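Local coordinates for protein putative glutathione S-transferase (Corynebacterium glutamicum, PDB 3M1G) that probably acts as a glutathione transferase of the Omega-like, ECM4-type subfamily, at residues I46-E49 against D50-H54; V253-A257 against V258-H262; I298-H301 against Y302-H306. All blocks are in the same frame, centred on the assembly; numbering follows the deposited sequence.

Contact 1 (I46-E49 against D50-H54); sequences IAQE and DGTFH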
ATOM      1  N   ILE A  46      29.675  20.505 -33.282  1.00 20.57           N
ATOM      2  CA  ILE A  46      30.278  21.830 -33.308  1.00 21.06           C
ATOM      3  C   ILE A  46      30.579  22.337 -31.915  1.00 20.48           C
ATOM      4  O   ILE A  46      29.680  22.423 -31.069  1.00 20.18           O
ATOM      5  CB  ILE A  46      29.384  22.852 -34.092  1.00 21.57           C
ATOM      6  CG1 ILE A  46      29.147  22.375 -35.535  1.00 20.79           C
ATOM      7  CG2 ILE A  46      30.058  24.277 -34.114  1.00 22.05           C
ATOM      8  CD1 ILE A  46      30.407  22.312 -36.454  1.00 23.52           C
ATOM      9  N   ALA A  47      31.843  22.664 -31.660  1.00 20.12           N
ATOM     10  CA  ALA A  47      32.263  23.068 -30.313  1.00 21.13           C
ATOM     11  C   ALA A  47      31.588  24.385 -29.926  1.00 21.01           C
ATOM     12  O   ALA A  47      31.567  25.322 -30.721  1.00 22.48           O
ATOM     13  CB  ALA A  47      33.851  23.213 -30.229  1.00 21.08           C
ATOM     14  N   GLN A  48      31.047  24.430 -28.720  1.00 22.28           N
ATOM     15  CA  GLN A  48      30.479  25.619 -28.102  1.00 22.47           C
ATOM     16  C   GLN A  48      31.461  26.209 -27.052  1.00 24.36           C
ATOM     17  O   GLN A  48      32.283  25.490 -26.450  1.00 22.13           O
ATOM     18  CB  GLN A  48      29.167  25.252 -27.392  1.00 23.16           C
ATOM     19  CG  GLN A  48      28.141  24.548 -28.300  1.00 22.52           C
ATOM     20  CD  GLN A  48      27.884  25.359 -29.529  1.00 23.50           C
ATOM     21  OE1 GLN A  48      28.273  25.006 -30.653  1.00 26.31           O
ATOM     22  NE2 GLN A  48      27.313  26.484 -29.323  1.00 24.61           N
ATOM     23  N   GLU A  49      31.322  27.517 -26.804  1.00 24.91           N
ATOM     24  CA  GLU A  49      32.105  28.222 -25.792  1.00 25.64           C
ATOM     25  C   GLU A  49      32.067  27.570 -24.426  1.00 23.34           C
ATOM     26  O   GLU A  49      33.016  27.649 -23.693  1.00 22.79           O
ATOM     27  CB  GLU A  49      31.627  29.668 -25.657  1.00 26.61           C
ATOM     28  CG  GLU A  49      32.005  30.522 -26.839  1.00 33.91           C
ATOM     29  CD  GLU A  49      31.505  31.978 -26.710  1.00 41.61           C
ATOM     30  OE1 GLU A  49      30.570  32.245 -25.914  1.00 47.96           O
ATOM     31  OE2 GLU A  49      32.060  32.849 -27.417  1.00 46.68           O
ATOM     32  N   ASP A  50      30.991  26.904 -24.079  1.00 22.58           N
ATOM     33  CA  ASP A  50      30.898  26.300 -22.751  1.00 22.81           C
ATOM     34  C   ASP A  50      31.510  24.904 -22.621  1.00 21.94           C
ATOM     35  O   ASP A  50      31.344  24.250 -21.607  1.00 20.78           O
ATOM     36  CB  ASP A  50      29.451  26.289 -22.268  1.00 23.46           C
ATOM     37  CG  ASP A  50      28.567  25.349 -23.090  1.00 26.18           C
ATOM     38  OD1 ASP A  50      29.064  24.731 -24.054  1.00 24.93           O
ATOM     39  OD2 ASP A  50      27.383  25.221 -22.747  1.00 27.46           O
ATOM     40  N   GLY A  51      32.227  24.467 -23.649  1.00 23.46           N
ATOM     41  CA  GLY A  51      32.884  23.164 -23.659  1.00 24.02           C
ATOM     42  C   GLY A  51      32.044  22.001 -24.195  1.00 23.42           C
ATOM     43  O   GLY A  51      32.569  20.919 -24.441  1.00 24.20           O
ATOM     44  N   THR A  52      30.761  22.228 -24.429  1.00 22.17           N
ATOM     45  CA  THR A  52      29.911  21.176 -24.978  1.00 21.30           C
ATOM     46  C   THR A  52      29.967  21.223 -26.489  1.00 20.42           C
ATOM     47  O   THR A  52      30.590  22.098 -27.084  1.00 19.73           O
ATOM     48  CB  THR A  52      28.449  21.299 -24.477  1.00 21.53           C
ATOM     49  OG1 THR A  52      27.815  22.457 -25.068  1.00 20.44           O
ATOM     50  CG2 THR A  52      28.421  21.410 -22.960  1.00 21.12           C
ATOM     51  N   PHE A  53      29.269  20.289 -27.130  1.00 21.33           N
ATOM     52  CA  PHE A  53      29.156  20.307 -28.578  1.00 20.22           C
ATOM     53  C   PHE A  53      27.703  20.272 -28.976  1.00 20.35           C
ATOM     54  O   PHE A  53      26.874  19.699 -28.281  1.00 20.77           O
ATOM     55  CB  PHE A  53      29.879  19.105 -29.200  1.00 20.87           C
ATOM     56  CG  PHE A  53      31.380  19.146 -29.094  1.00 20.60           C
ATOM     57  CD1 PHE A  53      32.026  18.820 -27.910  1.00 21.67           C
ATOM     58  CD2 PHE A  53      32.153  19.461 -30.189  1.00 21.19           C
ATOM     59  CE1 PHE A  53      33.424  18.841 -27.841  1.00 19.96           C
ATOM     60  CE2 PHE A  53      33.524  19.471 -30.123  1.00 22.36           C
ATOM     61  CZ  PHE A  53      34.161  19.164 -28.933  1.00 21.34           C
ATOM     62  N   HIS A  54      27.391  20.894 -30.103  1.00 20.10           N
ATOM     63  CA  HIS A  54      26.042  20.856 -30.676  1.00 20.80           C
ATOM     64  C   HIS A  54      26.050  20.047 -31.975  1.00 20.90           C
ATOM     65  O   HIS A  54      26.904  20.258 -32.860  1.00 20.98           O
ATOM     66  CB  HIS A  54      25.517  22.259 -30.954  1.00 20.90           C
ATOM     67  CG  HIS A  54      25.070  22.989 -29.722  1.00 21.83           C
ATOM     68  ND1 HIS A  54      24.612  24.285 -29.759  1.00 21.67           N
ATOM     69  CD2 HIS A  54      25.096  22.632 -28.418  1.00 20.48           C
ATOM     70  CE1 HIS A  54      24.329  24.673 -28.528  1.00 22.12           C
ATOM     71  NE2 HIS A  54      24.619  23.693 -27.697  1.00 22.86           N
TER

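Contact 2 (V253-A257 against V258-H262); sequences VRFDA and VYHGH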
ATOM      1  N   VAL A 253       2.181   7.306 -12.184  1.00 20.96           N
ATOM      2  CA  VAL A 253       1.782   6.038 -12.771  1.00 20.50           C
ATOM      3  C   VAL A 253       2.492   4.813 -12.159  1.00 20.42           C
ATOM      4  O   VAL A 253       1.995   3.683 -12.259  1.00 19.93           O
ATOM      5  CB  VAL A 253       1.917   6.071 -14.289  1.00 21.14           C
ATOM      6  CG1 VAL A 253       3.383   5.806 -14.743  1.00 18.62           C
ATOM      7  CG2 VAL A 253       0.917   5.110 -14.929  1.00 19.23           C
ATOM      8  N   ARG A 254       3.617   5.050 -11.495  1.00 20.44           N
ATOM      9  CA  ARG A 254       4.361   4.036 -10.805  1.00 20.00           C
ATOM     10  C   ARG A 254       4.067   4.041  -9.301  1.00 19.92           C
ATOM     11  O   ARG A 254       4.606   3.223  -8.546  1.00 19.93           O
ATOM     12  CB  ARG A 254       5.873   4.246 -11.011  1.00 20.60           C
ATOM     13  CG  ARG A 254       6.361   3.951 -12.416  1.00 20.47           C
ATOM     14  CD  ARG A 254       7.757   4.513 -12.692  1.00 20.33           C
ATOM     15  NE  ARG A 254       8.193   4.049 -14.005  1.00 19.54           N
ATOM     16  CZ  ARG A 254       7.734   4.538 -15.166  1.00 20.30           C
ATOM     17  NH1 ARG A 254       6.882   5.534 -15.170  1.00 19.09           N
ATOM     18  NH2 ARG A 254       8.138   4.018 -16.325  1.00 19.90           N
ATOM     19  N   PHE A 255       3.247   4.965  -8.854  1.00 20.63           N
ATOM     20  CA  PHE A 255       3.077   5.160  -7.412  1.00 21.02           C
ATOM     21  C   PHE A 255       2.372   4.020  -6.674  1.00 20.86           C
ATOM     22  O   PHE A 255       2.972   3.373  -5.804  1.00 20.64           O
ATOM     23  CB  PHE A 255       2.408   6.488  -7.101  1.00 20.50           C
ATOM     24  CG  PHE A 255       2.601   6.920  -5.685  1.00 20.03           C
ATOM     25  CD1 PHE A 255       1.732   6.487  -4.693  1.00 21.68           C
ATOM     26  CD2 PHE A 255       3.631   7.736  -5.349  1.00 21.14           C
ATOM     27  CE1 PHE A 255       1.891   6.889  -3.378  1.00 23.72           C
ATOM     28  CE2 PHE A 255       3.817   8.156  -4.040  1.00 23.41           C
ATOM     29  CZ  PHE A 255       2.905   7.727  -3.038  1.00 23.91           C
ATOM     30  N   ASP A 256       1.120   3.757  -7.007  1.00 22.27           N
ATOM     31  CA  ASP A 256       0.418   2.681  -6.323  1.00 22.22           C
ATOM     32  C   ASP A 256       1.074   1.331  -6.607  1.00 22.47           C
ATOM     33  O   ASP A 256       1.167   0.463  -5.698  1.00 21.23           O
ATOM     34  CB  ASP A 256      -1.079   2.656  -6.681  1.00 23.29           C
ATOM     35  CG  ASP A 256      -1.850   3.856  -6.104  1.00 24.73           C
ATOM     36  OD1 ASP A 256      -1.257   4.606  -5.294  1.00 21.62           O
ATOM     37  OD2 ASP A 256      -3.042   4.048  -6.477  1.00 25.77           O
ATOM     38  N   ALA A 257       1.577   1.154  -7.829  1.00 21.00           N
ATOM     39  CA  ALA A 257       2.194  -0.111  -8.236  1.00 20.88           C
ATOM     40  C   ALA A 257       3.511  -0.441  -7.514  1.00 20.97           C
ATOM     41  O   ALA A 257       3.801  -1.618  -7.263  1.00 20.96           O
ATOM     42  CB  ALA A 257       2.415  -0.158  -9.778  1.00 20.08           C
ATOM     43  N   VAL A 258       4.313   0.579  -7.202  1.00 21.37           N
ATOM     44  CA  VAL A 258       5.670   0.372  -6.677  1.00 21.00           C
ATOM     45  C   VAL A 258       6.016   1.271  -5.492  1.00 20.76           C
ATOM     46  O   VAL A 258       6.336   0.796  -4.415  1.00 22.13           O
ATOM     47  CB  VAL A 258       6.765   0.589  -7.754  1.00 21.81           C
ATOM     48  CG1 VAL A 258       8.151   0.567  -7.083  1.00 18.71           C
ATOM     49  CG2 VAL A 258       6.669  -0.482  -8.849  1.00 20.15           C
ATOM     50  N   TYR A 259       5.949   2.569  -5.671  1.00 20.25           N
ATOM     51  CA  TYR A 259       6.477   3.485  -4.649  1.00 19.60           C
ATOM     52  C   TYR A 259       5.718   3.411  -3.336  1.00 18.87           C
ATOM     53  O   TYR A 259       6.295   3.546  -2.260  1.00 19.75           O
ATOM     54  CB  TYR A 259       6.453   4.926  -5.146  1.00 19.68           C
ATOM     55  CG  TYR A 259       7.248   5.191  -6.449  1.00 20.39           C
ATOM     56  CD1 TYR A 259       8.447   4.542  -6.723  1.00 21.32           C
ATOM     57  CD2 TYR A 259       6.772   6.099  -7.399  1.00 21.06           C
ATOM     58  CE1 TYR A 259       9.165   4.815  -7.899  1.00 20.40           C
ATOM     59  CE2 TYR A 259       7.462   6.366  -8.560  1.00 19.93           C
ATOM     60  CZ  TYR A 259       8.665   5.738  -8.801  1.00 20.38           C
ATOM     61  OH  TYR A 259       9.368   6.015  -9.932  1.00 23.22           O
ATOM     62  N   HIS A 260       4.420   3.224  -3.423  1.00 19.65           N
ATOM     63  CA  HIS A 260       3.540   3.113  -2.238  1.00 18.45           C
ATOM     64  C   HIS A 260       4.063   2.108  -1.214  1.00 18.85           C
ATOM     65  O   HIS A 260       4.188   2.443  -0.039  1.00 18.49           O
ATOM     66  CB  HIS A 260       2.099   2.761  -2.687  1.00 18.85           C
ATOM     67  CG  HIS A 260       1.105   2.713  -1.565  1.00 18.18           C
ATOM     68  ND1 HIS A 260       0.969   1.603  -0.751  1.00 18.01           N
ATOM     69  CD2 HIS A 260       0.250   3.652  -1.078  1.00 17.97           C
ATOM     70  CE1 HIS A 260       0.088   1.875   0.213  1.00 17.95           C
ATOM     71  NE2 HIS A 260      -0.408   3.094   0.003  1.00 17.75           N
ATOM     72  N   GLY A 261       4.335   0.876  -1.655  1.00 19.48           N
ATOM     73  CA  GLY A 261       4.849  -0.183  -0.789  1.00 19.36           C
ATOM     74  C   GLY A 261       6.384  -0.339  -0.789  1.00 19.94           C
ATOM     75  O   GLY A 261       7.031  -0.186   0.245  1.00 19.66           O
ATOM     76  N   HIS A 262       6.950  -0.636  -1.958  1.00 19.97           N
ATOM     77  CA  HIS A 262       8.390  -0.870  -2.124  1.00 20.12           C
ATOM     78  C   HIS A 262       9.246   0.260  -1.548  1.00 19.79           C
ATOM     79  O   HIS A 262      10.203  -0.016  -0.838  1.00 20.90           O
ATOM     80  CB  HIS A 262       8.692  -1.077  -3.613  1.00 19.96           C
ATOM     81  CG  HIS A 262      10.110  -1.454  -3.915  1.00 20.99           C
ATOM     82  ND1 HIS A 262      10.693  -2.619  -3.453  1.00 20.69           N
ATOM     83  CD2 HIS A 262      11.047  -0.840  -4.690  1.00 24.33           C
ATOM     84  CE1 HIS A 262      11.929  -2.703  -3.928  1.00 24.55           C
ATOM     85  NE2 HIS A 262      12.169  -1.636  -4.683  1.00 24.59           N
TER
HETATM   86  O   HOH W   1       3.416  -0.597  -4.100  1.00 24.09           O

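Contact 3 (I298-H301 against Y302-H306); sequences IKQH and YYITH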
ATOM      1  N   ILE A 298       7.651  -2.442 -15.187  1.00 21.40           N
ATOM      2  CA  ILE A 298       7.850  -1.508 -14.055  1.00 21.70           C
ATOM      3  C   ILE A 298       7.985  -2.309 -12.727  1.00 22.03           C
ATOM      4  O   ILE A 298       9.008  -2.199 -12.038  1.00 22.38           O
ATOM      5  CB  ILE A 298       6.700  -0.474 -13.984  1.00 21.78           C
ATOM      6  CG1 ILE A 298       6.790   0.517 -15.154  1.00 23.02           C
ATOM      7  CG2 ILE A 298       6.642   0.272 -12.608  1.00 20.68           C
ATOM      8  CD1 ILE A 298       5.506   1.322 -15.373  1.00 20.66           C
ATOM      9  N   LYS A 299       6.992  -3.141 -12.404  1.00 21.26           N
ATOM     10  CA  LYS A 299       6.993  -3.869 -11.110  1.00 21.36           C
ATOM     11  C   LYS A 299       8.137  -4.870 -10.996  1.00 22.10           C
ATOM     12  O   LYS A 299       8.798  -4.984  -9.959  1.00 21.13           O
ATOM     13  CB  LYS A 299       5.657  -4.581 -10.886  1.00 20.78           C
ATOM     14  CG  LYS A 299       4.460  -3.636 -10.684  1.00 21.56           C
ATOM     15  CD  LYS A 299       3.136  -4.403 -10.699  1.00 21.66           C
ATOM     16  CE  LYS A 299       2.933  -5.275  -9.443  1.00 21.50           C
ATOM     17  NZ  LYS A 299       1.766  -6.173  -9.614  1.00 21.21           N
ATOM     18  N   GLN A 300       8.393  -5.611 -12.078  1.00 23.47           N
ATOM     19  CA  GLN A 300       9.497  -6.555 -12.063  1.00 23.74           C
ATOM     20  C   GLN A 300      10.839  -5.863 -11.804  1.00 24.47           C
ATOM     21  O   GLN A 300      11.675  -6.362 -11.025  1.00 24.84           O
ATOM     22  CB  GLN A 300       9.543  -7.342 -13.365  1.00 24.42           C
ATOM     23  CG  GLN A 300       8.416  -8.362 -13.414  1.00 26.47           C
ATOM     24  CD  GLN A 300       8.469  -9.192 -14.673  1.00 30.34           C
ATOM     25  OE1 GLN A 300       9.225  -8.893 -15.556  1.00 31.69           O
ATOM     26  NE2 GLN A 300       7.668 -10.229 -14.747  1.00 32.92           N
ATOM     27  N   HIS A 301      11.055  -4.711 -12.418  1.00 24.47           N
ATOM     28  CA  HIS A 301      12.344  -4.057 -12.270  1.00 25.20           C
ATOM     29  C   HIS A 301      12.587  -3.676 -10.805  1.00 24.62           C
ATOM     30  O   HIS A 301      13.610  -3.992 -10.218  1.00 24.86           O
ATOM     31  CB  HIS A 301      12.464  -2.808 -13.124  1.00 26.03           C
ATOM     32  CG  HIS A 301      13.672  -1.994 -12.779  1.00 27.36           C
ATOM     33  ND1 HIS A 301      14.944  -2.368 -13.157  1.00 27.73           N
ATOM     34  CD2 HIS A 301      13.816  -0.884 -12.015  1.00 28.89           C
ATOM     35  CE1 HIS A 301      15.819  -1.520 -12.643  1.00 27.84           C
ATOM     36  NE2 HIS A 301      15.163  -0.611 -11.947  1.00 27.64           N
ATOM     37  N   TYR A 302      11.625  -3.020 -10.202  1.00 24.18           N
ATOM     38  CA  TYR A 302      11.852  -2.479  -8.869  1.00 23.93           C
ATOM     39  C   TYR A 302      11.935  -3.605  -7.845  1.00 22.68           C
ATOM     40  O   TYR A 302      12.871  -3.655  -7.043  1.00 21.93           O
ATOM     41  CB  TYR A 302      10.730  -1.501  -8.508  1.00 24.30           C
ATOM     42  CG  TYR A 302      10.901  -0.149  -9.118  1.00 26.46           C
ATOM     43  CD1 TYR A 302      10.409   0.124 -10.390  1.00 29.36           C
ATOM     44  CD2 TYR A 302      11.575   0.859  -8.440  1.00 27.77           C
ATOM     45  CE1 TYR A 302      10.553   1.365 -10.962  1.00 28.60           C
ATOM     46  CE2 TYR A 302      11.742   2.115  -8.999  1.00 30.53           C
ATOM     47  CZ  TYR A 302      11.244   2.359 -10.287  1.00 30.88           C
ATOM     48  OH  TYR A 302      11.368   3.612 -10.866  1.00 32.53           O
ATOM     49  N   TYR A 303      10.955  -4.501  -7.885  1.00 22.30           N
ATOM     50  CA  TYR A 303      10.785  -5.518  -6.835  1.00 21.81           C
ATOM     51  C   TYR A 303      11.820  -6.632  -6.949  1.00 22.88           C
ATOM     52  O   TYR A 303      12.169  -7.247  -5.927  1.00 22.28           O
ATOM     53  CB  TYR A 303       9.363  -6.114  -6.832  1.00 21.33           C
ATOM     54  CG  TYR A 303       8.322  -5.247  -6.165  1.00 21.01           C
ATOM     55  CD1 TYR A 303       8.200  -5.217  -4.771  1.00 23.03           C
ATOM     56  CD2 TYR A 303       7.462  -4.434  -6.909  1.00 20.28           C
ATOM     57  CE1 TYR A 303       7.212  -4.418  -4.135  1.00 19.66           C
ATOM     58  CE2 TYR A 303       6.472  -3.644  -6.272  1.00 19.04           C
ATOM     59  CZ  TYR A 303       6.382  -3.645  -4.889  1.00 19.91           C
ATOM     60  OH  TYR A 303       5.444  -2.880  -4.255  1.00 22.49           O
ATOM     61  N   ILE A 304      12.301  -6.922  -8.165  1.00 22.93           N
ATOM     62  CA  ILE A 304      13.304  -7.991  -8.349  1.00 23.70           C
ATOM     63  C   ILE A 304      14.732  -7.452  -8.229  1.00 24.74           C
ATOM     64  O   ILE A 304      15.552  -8.011  -7.550  1.00 25.25           O
ATOM     65  CB  ILE A 304      13.138  -8.714  -9.695  1.00 24.38           C
ATOM     66  CG1 ILE A 304      11.798  -9.459  -9.705  1.00 24.27           C
ATOM     67  CG2 ILE A 304      14.302  -9.712  -9.946  1.00 24.25           C
ATOM     68  CD1 ILE A 304      11.458 -10.087 -11.081  1.00 26.53           C
ATOM     69  N   THR A 305      14.982  -6.318  -8.841  1.00 26.08           N
ATOM     70  CA  THR A 305      16.313  -5.708  -8.893  1.00 27.65           C
ATOM     71  C   THR A 305      16.815  -5.096  -7.598  1.00 27.07           C
ATOM     72  O   THR A 305      18.008  -5.114  -7.353  1.00 26.43           O
ATOM     73  CB  THR A 305      16.264  -4.615 -10.003  1.00 27.81           C
ATOM     74  OG1 THR A 305      16.221  -5.308 -11.247  1.00 30.49           O
ATOM     75  CG2 THR A 305      17.397  -3.620  -9.944  1.00 30.84           C
ATOM     76  N   HIS A 306      15.926  -4.536  -6.778  1.00 26.88           N
ATOM     77  CA  HIS A 306      16.355  -3.842  -5.570  1.00 26.61           C
ATOM     78  C   HIS A 306      16.372  -4.819  -4.398  1.00 27.22           C
ATOM     79  O   HIS A 306      15.547  -4.726  -3.448  1.00 26.58           O
ATOM     80  CB  HIS A 306      15.461  -2.642  -5.259  1.00 27.10           C
ATOM     81  CG  HIS A 306      15.486  -1.573  -6.303  1.00 27.64           C
ATOM     82  ND1 HIS A 306      14.469  -0.652  -6.449  1.00 28.26           N
ATOM     83  CD2 HIS A 306      16.393  -1.289  -7.270  1.00 27.95           C
ATOM     84  CE1 HIS A 306      14.756   0.160  -7.453  1.00 29.31           C
ATOM     85  NE2 HIS A 306      15.918  -0.203  -7.965  1.00 27.45           N
TER

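Contact 1 (I46-E49 against D50-H54)
Ile46 and His54 form an antiparallel hydrogen-bonded pair, Ile46 N to His54 O at 2.8 Å and His54 N to Ile46 O at 2.9 Å, at the open end of a short beta hairpin. Ala47 faces Phe53 as the next, non-hydrogen-bonded pair, and Gln48 N then reaches Thr52 O. A type I beta turn from Gln48 to Gly51 reverses the chain, closed by Gly51 N on Gln48 O at 3.0 Å. Gly51 ends the turn with a positive phi (89°). Asp50 OD1 accepts from both Thr52 N, making an Asx turn, and Thr52 OG1 at 2.8 Å, the hydroxyl arriving on the syn side of the carboxylate.

Ala47 CB rests 3.8 Å from Phe53 CE2 on one face of the hairpin. On the other, the bent chain of Gln48 (chi2 -54°) lays CG over the centre of the His54 ring, 3.5 Å from the ring centroid, in a CH-pi contact; the plane of the side-chain amide lies nearly parallel to the same ring, 7° apart. A glycerol, probably from the crystallisation liquor, is hydrogen-bonded to His54 ND1. Strand 53-56 is the middle strand of a small three-stranded sheet: strand 46-47 lies antiparallel along one edge, while strand 34-36 runs parallel along the other and touches His54 through Arg34 and Val36.

Contact 2 (V253-A257 against V258-H262)
Arg254 O accepts two backbone N-H groups, Val258 N at 3.0 Å and Tyr259 N at 3.2 Å, which approach from opposite faces of the carbonyl plane. The bond from Tyr259 is nearly straight (166° at the hydrogen), that from Val258 clearly bent. The next step repeats the wider spacing: His260 N bonds to Phe255 O at 2.8 Å. Bonds five residues apart mark a pi-type turn in the short helix 255-259. Just beyond, one water joins turn and exit, donating to Asp256 O at 3.0 Å and accepting from Gly261 N, with a weak bond to Val258 O.

Packing follows the widened turn. The side chains of Arg254 and Tyr259 run alongside each other in the same direction; Arg254 CB lies 3.6 Å from Tyr259 CE2, and CD comes 3.5 Å from Tyr259 OH. Arg254 O sits over a face of the phenol ring. With chi1 at -162° the Phe255 ring is carried away from its backbone N, and CD2 comes 4.0 Å from Tyr259 CB, while CE1 touches His260 CB.

The polar ends find their partners elsewhere in the fold. The Arg254 guanidinium bonds to the carbonyls of Pro250 and Ala69 and to His74 ND1, tying this turn to the thioredoxin-like N-terminal domain. Asp256 OD1 accepts Ile270 N, and the His260 ring meets His260 of the second subunit. Tyr259 OH is hydrogen-bonded to Tyr302 OH. Both tyrosines are predicted to lower the pKa of the predicted nucleophile Cys70, so the pi-type turn, within the helical C-terminal domain of the GST fold, carries a residue of the probable active site.

Contact 3 (I298-H301 against Y302-H306)
The His301 and Tyr302 rings meet edge to face on helix 295-305, their planes at 85°. Along the His301 side chain, CB merely adjoins the amide of Tyr302 through the covalent chain, and CG, anti to the backbone N of His301 (chi1 169°), stays close to that same amide. From there CD2 points at one face of the Tyr302 ring, 3.9 Å from Tyr302 CD1. The ND1 and CE1 branch faces Thr305, which lies over one face of the imidazole, though its placement is less certain. At the tip, NE2 comes within 4.1 Å of His306 NE2; both nitrogens are hydrogen-bonded to Asp99 OD2.

The helix backbone here is held by Tyr303 N on Lys299 O and Ile304 N on Gln300 O, each at 3.0 Å; the bond from Tyr302 N to Ile298 O is weak. Ile298 O lies at the edge of the Tyr302 ring, in its plane, 3.2 Å from CD1. Tyr302, a predicted site residue, is tied through its hydroxyl to Tyr201, the predicted proton donor/acceptor. A carboxylate shared by the two imidazoles would be expected to favour a proton on each nitrogen facing it, and might raise their affinity for a second.

Overall arrangement
Contact 1 is a surface hairpin whose centre lies about 40 Å from that of contact 2 and 38 Å from that of contact 3, away from the predicted catalytic residues. Contact 2 is buried and contact 3 partly buried; their centres are about 11 Å apart. They centre on different helices, 255-259 and 295-305, which meet through Val258 against Tyr302 and, at their ends, through His262 NE2 with His306 ND1, a probable hydrogen bond of 3.1 Å. Chemistry follows place: strand pairing and an Asx turn shape the hairpin, a pi-type helical turn and aliphatic-aromatic packing the buried contact, and an aromatic cluster with a shared carboxylate the third.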